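Local coordinates for hydrazine synthase beta subunit (Candidatus Kuenenia stuttgartiensis, PDB 5C2V), which forms, with the alpha and gamma subunits, the complex that makes hydrazine from nitric oxide and ammonium, and may modulate hydroxylamine transport between their active sites, at the interface of chains A and B and the interface of chains C and A. Coordinates in Å, arbitrary orientation; residue numbers count along the deposited sequence, not the author numbering. Chains: chain A, Hydrazine synthase beta subunit; chain B, Hydrazine synthase gamma subunit; chain C, Hydrazine synthase alpha subunit.

Contact 1: the interface of chains A and B. Residues chain A 58, 100, 145, 161, 193; chain B 68-70.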
# COMPACT_ATOMS: atom_id res chain seq x y z
N GLU A 58 -46.25 -24.40 30.15
CA GLU A 58 -45.19 -23.66 29.46
C GLU A 58 -45.53 -22.33 28.78
O GLU A 58 -44.63 -21.65 28.28
CB GLU A 58 -44.50 -24.59 28.48
CG GLU A 58 -43.78 -25.68 29.25
CD GLU A 58 -43.12 -26.72 28.38
OE1 GLU A 58 -43.35 -26.73 27.15
OE2 GLU A 58 -42.36 -27.53 28.95
N SER A 100 -47.24 -25.82 23.38
CA SER A 100 -46.09 -25.01 23.78
C SER A 100 -46.35 -23.51 23.71
O SER A 100 -45.50 -22.71 24.11
CB SER A 100 -44.87 -25.36 22.93
OG SER A 100 -45.16 -25.22 21.55
N ARG A 145 -43.87 -25.00 17.33
CA ARG A 145 -43.45 -24.55 18.65
C ARG A 145 -44.32 -23.42 19.20
O ARG A 145 -44.71 -23.43 20.37
CB ARG A 145 -41.98 -24.09 18.61
CG ARG A 145 -41.43 -23.65 19.96
CD ARG A 145 -41.63 -24.71 21.03
NE ARG A 145 -41.00 -24.33 22.29
CZ ARG A 145 -39.86 -24.84 22.74
NH1 ARG A 145 -39.21 -25.75 22.03
NH2 ARG A 145 -39.36 -24.43 23.90
N ASP A 161 -40.89 -26.52 14.35
CA ASP A 161 -39.60 -27.04 14.78
C ASP A 161 -39.72 -28.54 14.65
O ASP A 161 -40.41 -29.20 15.43
CB ASP A 161 -39.28 -26.60 16.21
CG ASP A 161 -37.86 -26.94 16.62
OD1 ASP A 161 -37.00 -27.08 15.73
OD2 ASP A 161 -37.61 -27.06 17.84
N ARG A 193 -37.26 -21.40 18.56
CA ARG A 193 -37.94 -21.18 19.83
C ARG A 193 -39.04 -20.11 19.88
O ARG A 193 -39.81 -20.07 20.84
CB ARG A 193 -36.89 -20.86 20.89
CG ARG A 193 -35.93 -22.00 21.17
CD ARG A 193 -36.65 -23.16 21.83
NE ARG A 193 -36.71 -24.32 20.95
CZ ARG A 193 -35.95 -25.40 21.09
NH1 ARG A 193 -35.08 -25.48 22.08
NH2 ARG A 193 -36.06 -26.39 20.22
N TYR B 68 -32.00 -31.73 22.89
CA TYR B 68 -33.04 -30.73 23.10
C TYR B 68 -33.24 -30.40 24.60
O TYR B 68 -32.39 -30.78 25.41
CB TYR B 68 -34.30 -31.27 22.40
CG TYR B 68 -35.51 -30.44 22.54
CD1 TYR B 68 -35.66 -29.23 21.83
CD2 TYR B 68 -36.51 -30.83 23.40
CE1 TYR B 68 -36.79 -28.47 21.99
CE2 TYR B 68 -37.61 -30.07 23.57
CZ TYR B 68 -37.78 -28.91 22.88
OH TYR B 68 -38.91 -28.14 23.03
N GLU B 69 -34.33 -29.74 25.02
CA GLU B 69 -34.44 -29.37 26.44
C GLU B 69 -35.54 -30.06 27.26
O GLU B 69 -35.60 -29.89 28.48
CB GLU B 69 -34.57 -27.85 26.59
CG GLU B 69 -35.94 -27.29 26.38
CD GLU B 69 -36.11 -26.71 25.00
OE1 GLU B 69 -37.18 -26.12 24.73
OE2 GLU B 69 -35.17 -26.84 24.19
N ARG B 70 -36.40 -30.82 26.59
CA ARG B 70 -37.39 -31.66 27.25
C ARG B 70 -36.68 -32.99 27.51
O ARG B 70 -37.26 -33.96 27.99
CB ARG B 70 -38.64 -31.84 26.37
CG ARG B 70 -39.44 -30.56 26.16
CD ARG B 70 -40.42 -30.74 25.00
NE ARG B 70 -41.03 -29.47 24.58
CZ ARG B 70 -41.77 -29.33 23.49
NH1 ARG B 70 -41.97 -30.36 22.68
NH2 ARG B 70 -42.30 -28.16 23.19
O HOH W 1 -33.03 -27.57 21.93

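Contact 2: the interface of chains C and A. Residues chain C 4-6, 14; chain A 275-277, 318, 320.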
# COMPACT_ATOMS: atom_id res chain seq x y z
N MET C 4 -19.31 -11.23 30.58
CA MET C 4 -19.63 -11.98 29.38
C MET C 4 -21.03 -12.59 29.46
O MET C 4 -21.72 -12.74 28.45
CB MET C 4 -18.59 -13.08 29.14
CG MET C 4 -18.77 -13.84 27.83
SD MET C 4 -17.57 -15.17 27.63
CE MET C 4 -18.05 -15.82 26.03
N THR C 5 -21.44 -12.92 30.68
CA THR C 5 -22.72 -13.57 30.91
C THR C 5 -23.29 -13.21 32.28
O THR C 5 -22.57 -12.71 33.15
CB THR C 5 -22.60 -15.10 30.81
OG1 THR C 5 -23.90 -15.69 30.75
CG2 THR C 5 -21.86 -15.66 32.02
N GLY C 6 -24.58 -13.46 32.47
CA GLY C 6 -25.22 -13.23 33.75
C GLY C 6 -24.73 -14.21 34.81
O GLY C 6 -24.26 -15.30 34.48
N LEU C 14 -20.87 -15.56 37.21
CA LEU C 14 -20.75 -17.01 37.15
C LEU C 14 -19.28 -17.39 37.09
O LEU C 14 -18.46 -16.62 36.58
CB LEU C 14 -21.51 -17.55 35.94
CG LEU C 14 -22.22 -18.90 36.08
CD1 LEU C 14 -23.25 -18.84 37.19
CD2 LEU C 14 -22.86 -19.29 34.76
N MET A 275 -26.53 -18.43 27.48
CA MET A 275 -25.60 -17.41 27.94
C MET A 275 -26.20 -16.48 29.00
O MET A 275 -25.55 -15.53 29.43
CB MET A 275 -25.09 -16.58 26.76
CG MET A 275 -24.16 -17.35 25.85
SD MET A 275 -22.88 -18.24 26.76
CE MET A 275 -21.88 -16.87 27.36
N HIS A 276 -27.43 -16.76 29.40
CA HIS A 276 -28.08 -16.04 30.50
C HIS A 276 -28.09 -14.53 30.32
O HIS A 276 -27.70 -13.80 31.23
CB HIS A 276 -27.40 -16.37 31.83
CG HIS A 276 -27.04 -17.82 31.99
ND1 HIS A 276 -27.98 -18.82 31.96
CD2 HIS A 276 -25.85 -18.42 32.18
CE1 HIS A 276 -27.38 -19.99 32.13
NE2 HIS A 276 -26.09 -19.77 32.26
N ARG A 277 -28.54 -14.05 29.16
CA ARG A 277 -28.52 -12.61 28.93
C ARG A 277 -29.55 -12.17 27.91
O ARG A 277 -30.01 -12.97 27.11
CB ARG A 277 -27.12 -12.17 28.48
CG ARG A 277 -26.70 -12.75 27.14
CD ARG A 277 -25.19 -12.66 26.96
NE ARG A 277 -24.78 -13.12 25.64
CZ ARG A 277 -23.52 -13.37 25.30
NH1 ARG A 277 -22.54 -13.22 26.18
NH2 ARG A 277 -23.24 -13.78 24.07
N THR A 318 -28.48 -11.14 33.02
CA THR A 318 -29.77 -11.65 33.48
C THR A 318 -29.52 -12.76 34.50
O THR A 318 -28.38 -13.10 34.80
CB THR A 318 -30.62 -12.17 32.30
OG1 THR A 318 -30.39 -11.34 31.15
CG2 THR A 318 -32.10 -12.15 32.62
N LEU A 320 -30.19 -16.90 35.61
CA LEU A 320 -29.87 -18.12 34.87
C LEU A 320 -31.09 -18.66 34.13
O LEU A 320 -32.17 -18.80 34.70
CB LEU A 320 -29.30 -19.18 35.82
CG LEU A 320 -28.14 -18.69 36.70
CD1 LEU A 320 -27.55 -19.84 37.51
CD2 LEU A 320 -27.06 -18.01 35.86

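Contact 1: the interface of chains A and B
Immediately after the haem-binding CXXCH motif of the gamma subunit, B:Tyr68, B:Glu69 and B:Arg70 meet A:Arg145 and A:Arg193 near the starts of propeller strands of the beta subunit. Both arginines, from strands 144-149 and 190-197, come toward the B:Glu69 side chain head-on from the beta-subunit side, A:Arg145 to OE1 and A:Arg193 to OE2. A:Arg145 NH2 makes a salt-bridging hydrogen bond of 2.9 Å to B:Glu69 OE1, 159° at the hydrogen and close to the C-O axis. The acceptor lies in the guanidinium plane, although the carboxylate itself is turned 48° from it. NH1 of A:Arg145 lies at the tyrosine ring edge and donates to the phenol OH of B:Tyr68 at 2.6 Å. A:Arg193 NH1 forms a second salt bridge with B:Glu69 OE2; its N-H does not point at that oxygen but at a water, 2.9 Å from NH1, that links the two groups. Bends at chi2 and chi3 carry the A:Arg193 guanidinium to the edge of the B:Tyr68 ring, nearly perpendicular to it (85°). From the second shell, A:Asp161 OD2 takes a bond from A:Arg193 NH2 in the guanidinium plane, helping to fix that group's rotation. B:Arg70, extended from CG to NE, slides past A:Arg145 in the opposite direction; B:Glu69 and A:Glu58, whose OE1 is 4.3 Å from B:Arg70 NH2, probably offset the gathered positive charge. B:Arg70 lays its guanidinium face against B:Tyr68 CZ, 3.7 Å from the plane, while B:Arg70 NH2 lies 3.8 Å from A:Ser100 CB.

Contact 2: the interface of chains C and A
C:Met4, C:Thr5 and C:Gly6, a loop stretch near the alpha-subunit N-terminus, extended at C:Thr5 and C:Gly6, run across the loop residues A:Met275 and A:His276 and the first residue of the following strand, A:Arg277. At one end the A:Arg277 side chain, straight from CG to NE, crosses C:Met4 at a slant and brings NH1 to the main-chain carbonyl. A:Arg277 NH1 donates to C:Met4 O, which lies in the guanidinium plane; the oxygen is met nearly along its C=O direction (165°), but the bond is bent at the hydrogen (129°). One guanidinium face is backed by A:Met275 CB, 3.6 Å above the plane and toward its rim, so a neighbour on the same chain helps to position the donor. Bends at chi2 and chi3 of A:Met275 bring its methyl CE to within 3.9 Å of C:Thr5 CB. C:Thr5 holds OG1 opposite its own backbone N (chi1 -168°), toward the carbonyl of A:Met275; that pair is modelled too close, and its bonding is doubtful. At the other end the contact is apolar. C:Leu14 stands at about a right angle to the A:His276 side chain and touches it with one branch, CD2 lying 4.0 Å from the ring carbon CD2 of A:His276. C:Leu14 CD1 is 4.1 Å from A:Leu320 CD2, and A:Leu320 CD2 sits over the centre of the A:His276 imidazole, 3.8 Å above its plane, and helps to keep the ring in place. Between the two ends C:Gly6 N makes a weak, bent bond to A:His276 O, 3.4 Å long. In the propeller, A:Met275 and A:His276 belong to the turn joining strands 267-272 and 277-282, and A:Thr318 and A:Leu320 to the neighbouring turn between strands 312-317 and 322-327.

The C-alpha centres of contact 1 and contact 2 lie about 21 Å apart. They share the beta-subunit chain but no residue: contact 1 gathers polar side chains from the early residues of strands 57-62, 99-104, 144-149 and 190-197 and the loop residue A:Asp161, whereas contact 2 uses the turns before strands 277-282 and 322-327, with the first residue of the former. In these patches the propeller meets gamma largely through charged side chains, and the N-terminal segment of alpha through an arginine-to-carbonyl bond and apolar packing. This fits the alpha-beta-gamma heterotrimer and a beta subunit placed to influence hydroxylamine passage.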